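Local coordinates for cytoplasmic protein (Cryptococcus neoformans var. grubii serotype A, PDB 7LPO) that probably hydrolyses steryl beta-glucosides, releasing the sterol from its glucose, as a sterylglucosidase of glycoside hydrolase family 5, at residues A[201-205]-A[206-210]; A[89-92]-A[93-96]. One frame throughout, in Å; residues are numbered along the deposited sequence.

Interaction 1: A[201-205]-A[206-210]; sequences TNYTH and LANQT
N208 lays its side chain against the backbone of N202 and Y203, at the end of a 3-10 segment, its CB packed 3.0 Å from N202 O and its OD1 3.7 Å from CD1 of Y203. Ring and amide planes stand 76° apart, so the amide of N208 does not stack on the tyrosine. The amide is fixed mainly by partners beyond the two segments: OD1 accepts from W212 NE1 one turn further along the helix, and ND2 donates to V146 O, while the hydroxyl of Y203 binds V146 N. A water joins turn and helix, giving a hydrogen to N202 O (2.9 Å) and accepting from both N and ND2 of N208. H205 sits between the two elements. With CG beside its own backbone N (chi1 -77°), the imidazole folds back over the turn, and ND1 bonds to T201 O at 2.9 Å, with T201 O lying close to the ring plane. The backbone N of T204 reaches the same carbonyl from its opposite face. Q209 runs along the junction, CG 3.2 Å from H205 O, and its NE2 end lies by the backbone of T204. The first helical bond, Q209 N to H205 O at 2.9 Å, is fairly straight (157°). This is a helix start, where H205 is the N-cap residue that opens helix 206-221, following the 3-10 segment that ends at Y203.

Interaction 2: A[89-92]-A[93-96]; sequences ARLK and AWGY
R90 lies alongside W94 and covers one face of its indole: R90 CG stands 3.7 Å from the centroid of the six-membered ring of W94, 15° off the normal, a CH-pi contact, and R90 CD lies 3.5 Å from W94 CH2. The arginine chain, extended through CG and CD (chi1 -174°), carries these methylenes over the ring, and the bend at chi3 turns the guanidinium off toward Y573 and L654 O. CD2 of L91 meets CZ3 of W94 at 3.9 Å and also approaches the ring of Y96, closing the tight, buried side; the indole NE1 is held by I655 O and the hydroxyl of Y96 by F665 O. K92, partly exposed, makes the looser side. Its bent chain brings NZ to Y96 O at 3.1 Å, and a water bridges NZ, K92 O and Y96 O, while F136 gives the ammonium a cation-pi partner. Between the two sides the backbone turns out of the helix. A93 N still makes a regular helical bond to A89 O, but Y96 N reaches back to L91 O at 3.2 Å and G95 N to K92 O at 2.9 Å. G95 has positive phi (92°), a backbone shape that suits glycine, with no side chain to collide with the carbonyl oxygen before it. These features define a Schellman motif, here ending helix 83-93 just before strand 98-104.

Interactions 1 and 2 treat opposite ends of helices: residues 201-210 start helix 206-221, whereas residues 89-96 finish helix 83-93. Their centres are about 39 Å apart and their nearest atoms about 24 Å, on opposite sides of the chain's centre. Interaction 2 faces the C-terminal beta region, where Y669 bonds to G95 O, and Y710 and Q748 to A93 O, and leads into strand 98-104 of the TIM barrel expected for this family. In such a barrel the active site lies at the carboxyl ends of the strands. Interaction 1, beside Q144 and V146 after strand 137-143, is therefore probably on that side, and interaction 2, preceding strand 98-104, on the other.

Interaction 1: A[201-205]-A[206-210]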
# COMPACT_ATOMS: atom_id res chain seq x y z
N THR A 201 -3.85 -12.01 8.85
CA THR A 201 -3.99 -12.36 10.26
C THR A 201 -2.65 -12.52 10.97
O THR A 201 -2.62 -12.60 12.21
CB THR A 201 -4.80 -13.67 10.42
OG1 THR A 201 -4.05 -14.79 9.94
CG2 THR A 201 -6.12 -13.58 9.68
N ASN A 202 -1.55 -12.57 10.23
CA ASN A 202 -0.24 -12.63 10.88
C ASN A 202 -0.02 -11.43 11.79
O ASN A 202 0.68 -11.55 12.79
CB ASN A 202 0.86 -12.75 9.82
CG ASN A 202 1.01 -14.19 9.31
OD1 ASN A 202 1.14 -15.12 10.09
ND2 ASN A 202 0.97 -14.37 8.01
N TYR A 203 -0.66 -10.30 11.50
CA TYR A 203 -0.53 -9.14 12.38
C TYR A 203 -1.01 -9.43 13.80
O TYR A 203 -0.57 -8.77 14.75
CB TYR A 203 -1.30 -7.93 11.85
CG TYR A 203 -0.64 -7.20 10.70
CD1 TYR A 203 0.59 -6.57 10.85
CD2 TYR A 203 -1.26 -7.14 9.46
CE1 TYR A 203 1.20 -5.90 9.80
CE2 TYR A 203 -0.67 -6.47 8.40
CZ TYR A 203 0.56 -5.86 8.57
OH TYR A 203 1.14 -5.22 7.49
N THR A 204 -1.89 -10.41 13.96
CA THR A 204 -2.44 -10.76 15.27
C THR A 204 -2.04 -12.18 15.68
O THR A 204 -2.75 -12.83 16.44
CB THR A 204 -3.96 -10.60 15.29
OG1 THR A 204 -4.57 -11.39 14.25
CG2 THR A 204 -4.36 -9.14 15.07
N HIS A 205 -0.91 -12.66 15.18
CA HIS A 205 -0.25 -13.83 15.73
C HIS A 205 1.05 -13.41 16.41
O HIS A 205 1.51 -12.28 16.28
CB HIS A 205 0.01 -14.87 14.65
CG HIS A 205 -1.20 -15.66 14.26
ND1 HIS A 205 -2.29 -15.08 13.65
CD2 HIS A 205 -1.50 -16.98 14.37
CE1 HIS A 205 -3.20 -16.00 13.39
NE2 HIS A 205 -2.74 -17.16 13.81
N LEU A 206 1.66 -14.37 17.11
CA LEU A 206 2.63 -14.04 18.15
C LEU A 206 3.88 -13.34 17.61
O LEU A 206 4.43 -12.44 18.25
CB LEU A 206 3.01 -15.31 18.91
CG LEU A 206 4.13 -15.19 19.95
CD1 LEU A 206 3.75 -14.14 20.97
CD2 LEU A 206 4.43 -16.51 20.64
N ALA A 207 4.36 -13.75 16.44
CA ALA A 207 5.61 -13.17 15.95
C ALA A 207 5.43 -11.68 15.67
O ALA A 207 6.21 -10.84 16.16
CB ALA A 207 6.10 -13.91 14.71
N ASN A 208 4.44 -11.33 14.85
CA ASN A 208 4.17 -9.93 14.58
C ASN A 208 3.78 -9.18 15.85
O ASN A 208 4.12 -8.01 16.02
CB ASN A 208 3.05 -9.79 13.55
CG ASN A 208 3.56 -9.71 12.13
OD1 ASN A 208 3.64 -8.63 11.54
ND2 ASN A 208 3.91 -10.87 11.56
N GLN A 209 3.01 -9.84 16.74
CA GLN A 209 2.59 -9.18 17.96
C GLN A 209 3.79 -8.79 18.81
O GLN A 209 3.81 -7.73 19.44
CB GLN A 209 1.64 -10.08 18.76
CG GLN A 209 0.22 -10.10 18.23
CD GLN A 209 -0.61 -11.22 18.82
OE1 GLN A 209 -0.11 -12.33 19.07
NE2 GLN A 209 -1.88 -10.95 19.05
N THR A 210 4.82 -9.63 18.81
CA THR A 210 6.04 -9.32 19.55
C THR A 210 6.87 -8.28 18.80
O THR A 210 7.25 -7.26 19.37
CB THR A 210 6.85 -10.59 19.78
OG1 THR A 210 6.09 -11.50 20.56
CG2 THR A 210 8.16 -10.27 20.50
O HOH W 1 2.99 -13.24 13.10

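Interaction 2: A[89-92]-A[93-96]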
# COMPACT_ATOMS: atom_id res chain seq x y z
N ALA A 89 5.68 2.36 -21.27
CA ALA A 89 4.88 2.89 -22.37
C ALA A 89 3.41 2.57 -22.16
O ALA A 89 2.54 3.43 -22.36
CB ALA A 89 5.36 2.31 -23.70
N ARG A 90 3.11 1.33 -21.77
CA ARG A 90 1.73 0.95 -21.54
C ARG A 90 1.11 1.81 -20.44
O ARG A 90 0.02 2.35 -20.61
CB ARG A 90 1.67 -0.54 -21.17
CG ARG A 90 0.26 -1.11 -21.04
CD ARG A 90 0.32 -2.64 -20.81
NE ARG A 90 0.86 -3.36 -21.97
CZ ARG A 90 2.02 -4.02 -21.98
NH1 ARG A 90 2.79 -4.07 -20.90
NH2 ARG A 90 2.40 -4.64 -23.08
N LEU A 91 1.81 1.96 -19.32
CA LEU A 91 1.28 2.75 -18.23
C LEU A 91 1.05 4.19 -18.66
O LEU A 91 0.02 4.80 -18.32
CB LEU A 91 2.22 2.68 -17.03
CG LEU A 91 2.44 1.29 -16.44
CD1 LEU A 91 3.50 1.30 -15.34
CD2 LEU A 91 1.12 0.73 -15.89
N LYS A 92 1.99 4.76 -19.42
CA LYS A 92 1.81 6.14 -19.87
C LYS A 92 0.65 6.26 -20.85
O LYS A 92 -0.14 7.21 -20.79
CB LYS A 92 3.10 6.66 -20.50
CG LYS A 92 3.24 8.18 -20.43
CD LYS A 92 3.65 8.61 -19.03
CE LYS A 92 3.77 10.12 -18.90
NZ LYS A 92 2.63 10.70 -18.13
N ALA A 93 0.52 5.29 -21.77
CA ALA A 93 -0.57 5.31 -22.74
C ALA A 93 -1.93 5.17 -22.08
O ALA A 93 -2.94 5.60 -22.66
CB ALA A 93 -0.37 4.18 -23.76
N TRP A 94 -1.99 4.58 -20.88
CA TRP A 94 -3.22 4.49 -20.11
C TRP A 94 -3.52 5.78 -19.36
O TRP A 94 -4.50 5.83 -18.61
CB TRP A 94 -3.13 3.34 -19.10
CG TRP A 94 -3.33 1.97 -19.68
CD1 TRP A 94 -3.97 1.65 -20.85
CD2 TRP A 94 -2.89 0.73 -19.11
NE1 TRP A 94 -3.96 0.28 -21.04
CE2 TRP A 94 -3.30 -0.30 -19.99
CE3 TRP A 94 -2.21 0.39 -17.94
CZ2 TRP A 94 -3.02 -1.64 -19.73
CZ3 TRP A 94 -1.93 -0.95 -17.70
CH2 TRP A 94 -2.34 -1.94 -18.58
N GLY A 95 -2.70 6.82 -19.56
CA GLY A 95 -2.94 8.11 -18.96
C GLY A 95 -2.27 8.33 -17.62
O GLY A 95 -2.41 9.42 -17.04
N TYR A 96 -1.53 7.35 -17.10
CA TYR A 96 -0.94 7.48 -15.78
C TYR A 96 0.28 8.40 -15.81
O TYR A 96 1.04 8.42 -16.78
CB TYR A 96 -0.55 6.10 -15.26
CG TYR A 96 -1.75 5.20 -15.06
CD1 TYR A 96 -2.98 5.72 -14.66
CD2 TYR A 96 -1.66 3.83 -15.26
CE1 TYR A 96 -4.07 4.91 -14.48
CE2 TYR A 96 -2.76 3.01 -15.08
CZ TYR A 96 -3.96 3.56 -14.70
OH TYR A 96 -5.06 2.75 -14.52
O HOH W 2 0.18 9.67 -19.22